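PDB 5HIW: cytochrome P450 CYP260B1 from Sorangium cellulosum, which belongs to the cytochrome P450 family, haem-thiolate proteins of largely helical fold, and carries a bound protoporphyrin IX with its iron. Local coordinates for residues 235-247 / 261-274. Residues are numbered along the deposited sequence; the frame is centred on the assembly and turned at random.
Sequences WMLANLLVALLAH and LPQAIEESTRWCSS. With HEM (protoporphyrin IX containing Fe), chain B.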
loop_
_atom_site.group_PDB
_atom_site.type_symbol
_atom_site.label_atom_id
_atom_site.label_comp_id
_atom_site.label_asym_id
_atom_site.label_seq_id
_atom_site.Cartn_x
_atom_site.Cartn_y
_atom_site.Cartn_z
ATOM N N TRP A 235 -3.753 2.573 4.477
ATOM C CA TRP A 235 -2.515 3.124 5.178
ATOM C C TRP A 235 -1.983 4.295 4.388
ATOM O O TRP A 235 -1.590 5.340 4.985
ATOM C CB TRP A 235 -1.532 2.090 5.513
ATOM C CG TRP A 235 -2.063 1.205 6.579
ATOM C CD1 TRP A 235 -2.510 -0.109 6.434
ATOM C CD2 TRP A 235 -2.310 1.567 7.932
ATOM N NE1 TRP A 235 -3.018 -0.553 7.625
ATOM C CE2 TRP A 235 -2.871 0.436 8.569
ATOM C CE3 TRP A 235 -2.102 2.740 8.676
ATOM C CZ2 TRP A 235 -3.299 0.480 9.902
ATOM C CZ3 TRP A 235 -2.470 2.770 10.016
ATOM C CH2 TRP A 235 -3.089 1.663 10.608
ATOM N N MET A 236 -2.087 4.237 3.046
ATOM C CA MET A 236 -1.732 5.437 2.224
ATOM C C MET A 236 -2.629 6.611 2.461
ATOM O O MET A 236 -2.177 7.770 2.624
ATOM C CB MET A 236 -1.717 5.096 0.725
ATOM C CG MET A 236 -1.597 6.355 -0.202
ATOM S SD MET A 236 -1.038 5.823 -1.849
ATOM C CE MET A 236 -0.759 7.447 -2.581
ATOM N N LEU A 237 -3.939 6.349 2.509
ATOM C CA LEU A 237 -4.869 7.402 2.827
ATOM C C LEU A 237 -4.668 7.919 4.222
ATOM O O LEU A 237 -4.717 9.146 4.412
ATOM C CB LEU A 237 -6.318 6.957 2.622
ATOM C CG LEU A 237 -6.797 6.602 1.174
ATOM C CD1 LEU A 237 -8.211 5.996 1.207
ATOM C CD2 LEU A 237 -6.736 7.832 0.325
ATOM N N ALA A 238 -4.407 7.032 5.185
ATOM C CA ALA A 238 -4.232 7.431 6.532
ATOM C C ALA A 238 -3.045 8.419 6.618
ATOM O O ALA A 238 -3.152 9.492 7.189
ATOM C CB ALA A 238 -3.942 6.251 7.455
ATOM N N ASN A 239 -1.917 8.068 6.026
ATOM C CA ASN A 239 -0.736 8.936 6.197
ATOM C C ASN A 239 -0.768 10.195 5.351
ATOM O O ASN A 239 -0.170 11.193 5.712
ATOM C CB ASN A 239 0.482 8.131 5.888
ATOM C CG ASN A 239 0.729 7.020 6.899
ATOM O OD1 ASN A 239 -0.026 6.812 7.847
ATOM N ND2 ASN A 239 1.813 6.362 6.735
ATOM N N LEU A 240 -1.600 10.235 4.301
ATOM C CA LEU A 240 -1.872 11.432 3.579
ATOM C C LEU A 240 -2.651 12.383 4.446
ATOM O O LEU A 240 -2.332 13.578 4.605
ATOM C CB LEU A 240 -2.615 11.097 2.275
ATOM C CG LEU A 240 -3.116 12.265 1.467
ATOM C CD1 LEU A 240 -2.061 13.291 1.215
ATOM C CD2 LEU A 240 -3.857 11.818 0.185
ATOM N N LEU A 241 -3.678 11.865 5.115
ATOM C CA LEU A 241 -4.427 12.717 5.955
ATOM C C LEU A 241 -3.538 13.230 7.124
ATOM O O LEU A 241 -3.707 14.346 7.504
ATOM C CB LEU A 241 -5.616 11.969 6.517
ATOM C CG LEU A 241 -6.711 11.782 5.452
ATOM C CD1 LEU A 241 -7.732 10.903 6.114
ATOM C CD2 LEU A 241 -7.340 13.021 4.946
ATOM N N VAL A 242 -2.682 12.389 7.660
ATOM C CA VAL A 242 -1.758 12.815 8.733
ATOM C C VAL A 242 -0.964 14.007 8.236
ATOM O O VAL A 242 -0.910 15.077 8.899
ATOM C CB VAL A 242 -0.857 11.685 9.218
ATOM C CG1 VAL A 242 0.338 12.188 10.092
ATOM C CG2 VAL A 242 -1.638 10.633 10.021
ATOM N N ALA A 243 -0.361 13.832 7.091
ATOM C CA ALA A 243 0.515 14.871 6.486
ATOM C C ALA A 243 -0.234 16.108 6.266
ATOM O O ALA A 243 0.316 17.216 6.501
ATOM C CB ALA A 243 1.090 14.385 5.191
ATOM N N LEU A 244 -1.465 16.021 5.737
ATOM C CA LEU A 244 -2.227 17.244 5.544
ATOM C C LEU A 244 -2.679 17.905 6.865
ATOM O O LEU A 244 -2.468 19.112 7.065
ATOM C CB LEU A 244 -3.471 17.054 4.633
ATOM C CG LEU A 244 -3.015 16.608 3.219
ATOM C CD1 LEU A 244 -4.198 16.367 2.328
ATOM C CD2 LEU A 244 -2.035 17.554 2.524
ATOM N N LEU A 245 -3.323 17.156 7.748
ATOM C CA LEU A 245 -3.810 17.719 8.995
ATOM C C LEU A 245 -2.673 18.227 9.875
ATOM O O LEU A 245 -2.859 19.205 10.616
ATOM C CB LEU A 245 -4.601 16.727 9.776
ATOM C CG LEU A 245 -5.867 16.132 9.131
ATOM C CD1 LEU A 245 -6.429 15.039 10.025
ATOM C CD2 LEU A 245 -6.887 17.199 8.885
ATOM N N ALA A 246 -1.502 17.618 9.784
ATOM C CA ALA A 246 -0.341 18.088 10.571
ATOM C C ALA A 246 0.304 19.381 9.976
ATOM O O ALA A 246 1.247 19.914 10.579
ATOM C CB ALA A 246 0.722 17.006 10.686
ATOM N N HIS A 247 -0.127 19.856 8.834
ATOM C CA HIS A 247 0.578 20.990 8.140
ATOM C C HIS A 247 -0.446 21.940 7.739
ATOM O O HIS A 247 -0.848 22.051 6.578
ATOM C CB HIS A 247 1.537 20.542 6.990
ATOM C CG HIS A 247 2.640 19.659 7.474
ATOM N ND1 HIS A 247 2.553 18.300 7.462
ATOM C CD2 HIS A 247 3.820 19.945 8.073
ATOM C CE1 HIS A 247 3.635 17.773 7.995
ATOM N NE2 HIS A 247 4.421 18.756 8.385
ATOM N N LEU A 261 -2.680 19.139 -5.265
ATOM C CA LEU A 261 -2.912 17.964 -4.457
ATOM C C LEU A 261 -2.031 16.744 -4.895
ATOM O O LEU A 261 -1.420 16.100 -4.045
ATOM C CB LEU A 261 -4.424 17.616 -4.329
ATOM C CG LEU A 261 -4.703 16.443 -3.383
ATOM C CD1 LEU A 261 -4.245 16.651 -1.936
ATOM C CD2 LEU A 261 -6.168 16.118 -3.381
ATOM N N PRO A 262 -1.925 16.462 -6.192
ATOM C CA PRO A 262 -1.076 15.320 -6.604
ATOM C C PRO A 262 0.356 15.424 -6.150
ATOM O O PRO A 262 0.941 14.395 -5.656
ATOM C CB PRO A 262 -1.230 15.287 -8.133
ATOM C CG PRO A 262 -2.557 15.984 -8.410
ATOM C CD PRO A 262 -2.677 17.041 -7.351
ATOM N N GLN A 263 0.946 16.619 -6.256
ATOM C CA GLN A 263 2.325 16.683 -5.796
ATOM C C GLN A 263 2.419 16.697 -4.246
ATOM O O GLN A 263 3.435 16.266 -3.674
ATOM C CB GLN A 263 3.001 17.916 -6.436
ATOM C CG GLN A 263 2.549 19.213 -5.803
ATOM C CD GLN A 263 2.966 20.421 -6.631
ATOM O OE1 GLN A 263 2.631 20.467 -7.785
ATOM N NE2 GLN A 263 3.719 21.351 -6.055
ATOM N N ALA A 264 1.384 17.194 -3.565
ATOM C CA ALA A 264 1.242 17.069 -2.128
ATOM C C ALA A 264 1.191 15.610 -1.728
ATOM O O ALA A 264 1.802 15.219 -0.711
ATOM C CB ALA A 264 0.042 17.831 -1.584
ATOM N N ILE A 265 0.476 14.788 -2.493
ATOM C CA ILE A 265 0.452 13.390 -2.230
ATOM C C ILE A 265 1.823 12.749 -2.345
ATOM O O ILE A 265 2.211 11.891 -1.525
ATOM C CB ILE A 265 -0.685 12.680 -3.098
ATOM C CG1 ILE A 265 -2.081 13.162 -2.628
ATOM C CG2 ILE A 265 -0.521 11.160 -3.043
ATOM C CD1 ILE A 265 -3.210 12.715 -3.577
ATOM N N GLU A 266 2.590 13.111 -3.382
ATOM C CA GLU A 266 3.908 12.568 -3.582
ATOM C C GLU A 266 4.772 12.941 -2.375
ATOM O O GLU A 266 5.445 12.097 -1.795
ATOM C CB GLU A 266 4.554 13.083 -4.879
ATOM C CG GLU A 266 3.869 12.571 -6.188
ATOM C CD GLU A 266 3.809 11.031 -6.170
ATOM O OE1 GLU A 266 4.869 10.368 -6.336
ATOM O OE2 GLU A 266 2.701 10.477 -5.937
ATOM N N GLU A 267 4.654 14.162 -1.931
ATOM C CA GLU A 267 5.448 14.566 -0.725
ATOM C C GLU A 267 5.010 13.842 0.568
ATOM O O GLU A 267 5.861 13.425 1.328
ATOM C CB GLU A 267 5.388 16.066 -0.565
ATOM C CG GLU A 267 6.089 16.666 0.632
ATOM C CD GLU A 267 7.588 16.450 0.699
ATOM O OE1 GLU A 267 8.173 15.667 -0.014
ATOM O OE2 GLU A 267 8.227 17.092 1.578
ATOM N N SER A 268 3.692 13.528 0.727
ATOM C CA SER A 268 3.189 12.718 1.852
ATOM C C SER A 268 3.764 11.358 1.828
ATOM O O SER A 268 4.122 10.792 2.878
ATOM C CB SER A 268 1.625 12.689 1.925
ATOM O OG SER A 268 0.999 11.742 1.001
ATOM N N THR A 269 3.944 10.803 0.620
ATOM C CA THR A 269 4.513 9.483 0.548
ATOM C C THR A 269 6.017 9.474 0.877
ATOM O O THR A 269 6.539 8.421 1.227
ATOM C CB THR A 269 4.252 8.679 -0.746
ATOM O OG1 THR A 269 4.951 9.256 -1.852
ATOM C CG2 THR A 269 2.769 8.608 -1.005
ATOM N N ARG A 270 6.695 10.597 0.700
ATOM C CA ARG A 270 8.145 10.670 1.104
ATOM C C ARG A 270 8.268 10.917 2.625
ATOM O O ARG A 270 8.992 10.198 3.366
ATOM C CB ARG A 270 8.861 11.781 0.338
ATOM C CG ARG A 270 10.336 11.889 0.702
ATOM C CD ARG A 270 10.917 13.211 0.316
ATOM N NE ARG A 270 10.357 14.200 1.159
ATOM C CZ ARG A 270 10.679 14.403 2.420
ATOM N NH1 ARG A 270 11.600 13.688 3.024
ATOM N NH2 ARG A 270 10.096 15.404 3.037
ATOM N N TRP A 271 7.557 11.925 3.077
ATOM C CA TRP A 271 7.631 12.370 4.474
ATOM C C TRP A 271 7.037 11.354 5.442
ATOM O O TRP A 271 7.480 11.180 6.586
ATOM C CB TRP A 271 6.858 13.668 4.587
ATOM C CG TRP A 271 6.938 14.306 5.838
ATOM C CD1 TRP A 271 8.035 15.001 6.363
ATOM C CD2 TRP A 271 5.938 14.338 6.822
ATOM N NE1 TRP A 271 7.752 15.413 7.608
ATOM C CE2 TRP A 271 6.485 15.011 7.939
ATOM C CE3 TRP A 271 4.674 13.795 6.914
ATOM C CZ2 TRP A 271 5.754 15.218 9.121
ATOM C CZ3 TRP A 271 3.938 14.002 8.098
ATOM C CH2 TRP A 271 4.487 14.698 9.182
ATOM N N CYS A 272 6.009 10.625 4.996
ATOM C CA CYS A 272 5.369 9.637 5.895
ATOM C C CYS A 272 4.809 8.483 5.071
ATOM O O CYS A 272 3.585 8.255 5.046
ATOM C CB CYS A 272 4.261 10.321 6.683
ATOM S SG CYS A 272 3.700 9.309 8.138
ATOM N N SER A 273 5.703 7.756 4.422
ATOM C CA SER A 273 5.323 6.492 3.724
ATOM C C SER A 273 4.661 5.472 4.634
ATOM O O SER A 273 5.117 5.292 5.769
ATOM C CB SER A 273 6.503 5.784 3.174
ATOM O OG SER A 273 6.043 4.663 2.396
ATOM N N SER A 274 3.609 4.812 4.127
ATOM C CA SER A 274 2.991 3.712 4.842
ATOM C C SER A 274 3.631 2.360 4.626
ATOM O O SER A 274 3.243 1.397 5.290
ATOM C CB SER A 274 1.522 3.556 4.486
ATOM O OG SER A 274 1.334 3.594 3.105
HETATM C CHA HEM B . 3.584 -4.530 -5.602
HETATM C CHB HEM B . 3.090 -0.975 -2.323
HETATM C CHC HEM B . -1.399 -0.201 -3.834
HETATM C CHD HEM B . -1.151 -4.291 -6.315
HETATM C C1A HEM B . 3.876 -3.604 -4.642
HETATM C C2A HEM B . 5.134 -3.431 -4.003
HETATM C C3A HEM B . 5.008 -2.403 -3.106
HETATM C C4A HEM B . 3.628 -2.018 -3.106
HETATM C CMA HEM B . 6.116 -1.877 -2.171
HETATM C CAA HEM B . 6.430 -4.147 -4.366
HETATM C CBA HEM B . 6.452 -5.543 -3.723
HETATM C CGA HEM B . 7.788 -6.194 -3.817
HETATM O O1A HEM B . 8.664 -5.737 -4.622
HETATM O O2A HEM B . 8.108 -7.063 -2.968
HETATM C C1B HEM B . 1.840 -0.494 -2.405
HETATM C C2B HEM B . 1.416 0.672 -1.679
HETATM C C3B HEM B . 0.130 0.895 -2.134
HETATM C C4B HEM B . -0.220 -0.153 -3.096
HETATM C CMB HEM B . 2.131 1.498 -0.595
HETATM C CAB HEM B . -0.676 1.964 -1.596
HETATM C CBB HEM B . -1.950 2.157 -1.657
HETATM C C1C HEM B . -1.737 -1.265 -4.669
HETATM C C2C HEM B . -3.010 -1.347 -5.319
HETATM C C3C HEM B . -2.930 -2.522 -6.015
HETATM C C4C HEM B . -1.674 -3.147 -5.754
HETATM C CMC HEM B . -4.056 -0.274 -5.135
HETATM C CAC HEM B . -3.949 -3.120 -6.900
HETATM C CBC HEM B . -4.807 -2.354 -7.557
HETATM C C1D HEM B . 0.192 -4.649 -6.298
HETATM C C2D HEM B . 0.637 -5.843 -7.064
HETATM C C3D HEM B . 1.947 -5.924 -6.866
HETATM C C4D HEM B . 2.293 -4.771 -6.020
HETATM C CMD HEM B . -0.220 -6.833 -7.829
HETATM C CAD HEM B . 2.941 -6.923 -7.482
HETATM C CBD HEM B . 3.505 -6.304 -8.746
HETATM C CGD HEM B . 4.489 -7.228 -9.476
HETATM O O1D HEM B . 5.094 -8.177 -8.888
HETATM O O2D HEM B . 4.744 -7.053 -10.715
HETATM N NA HEM B . 2.965 -2.688 -4.074
HETATM N NB HEM B . 0.894 -0.848 -3.305
HETATM N NC HEM B . -0.936 -2.277 -4.967
HETATM N ND HEM B . 1.227 -4.045 -5.665
HETATM FE FE HEM B . 1.072 -2.467 -4.543
HETATM O O HOH W 1 0.208 8.688 1.655
HETATM O O HOH W 2 0.522 -3.853 -2.799
#
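In the P450 fold, helix 261-271 is the K helix, which carries the family's E-x-x-R motif as Glu-267 and Arg-270, a salt bridge from NE and NH2 to the two carboxylate oxygens that Arg-323 joins; it crosses segment 235-245 beside the haem at 101°, the axes 9.0 Å apart at closest approach. At the haem end Met-236 reaches from the haem to the K helix: its SD lies 3.8 Å from HEM CBB, while the extended chain, CG anti to the backbone N (chi1 170°), carries CE onto Ile-265 CG2. Farther along, Leu-240 CD2 packs 3.6 Å from Ile-265 CG1, and Ala-243 CB sits against Ser-268 CB. A water donates to both Met-236 O and Ser-268 OG, joining the helices where Ser-268 OG also bonds Ile-265 O. Asn-239 ND2 gives a bent bond (3.1 Å) to the O of Cys-272, the first residue past the K helix, from above the carbonyl plane, and a second one to Phe-382 O. At the far end the edge of His-247 meets the face of Trp-271, a T-shaped pair with planes at 81°; Phe-319 also stacks on His-247. ND1 of His-247 donates to Ala-243 O in the ring plane, which helps to fix the ring's rotation, with CE1 3.4 Å from Trp-271 CH2.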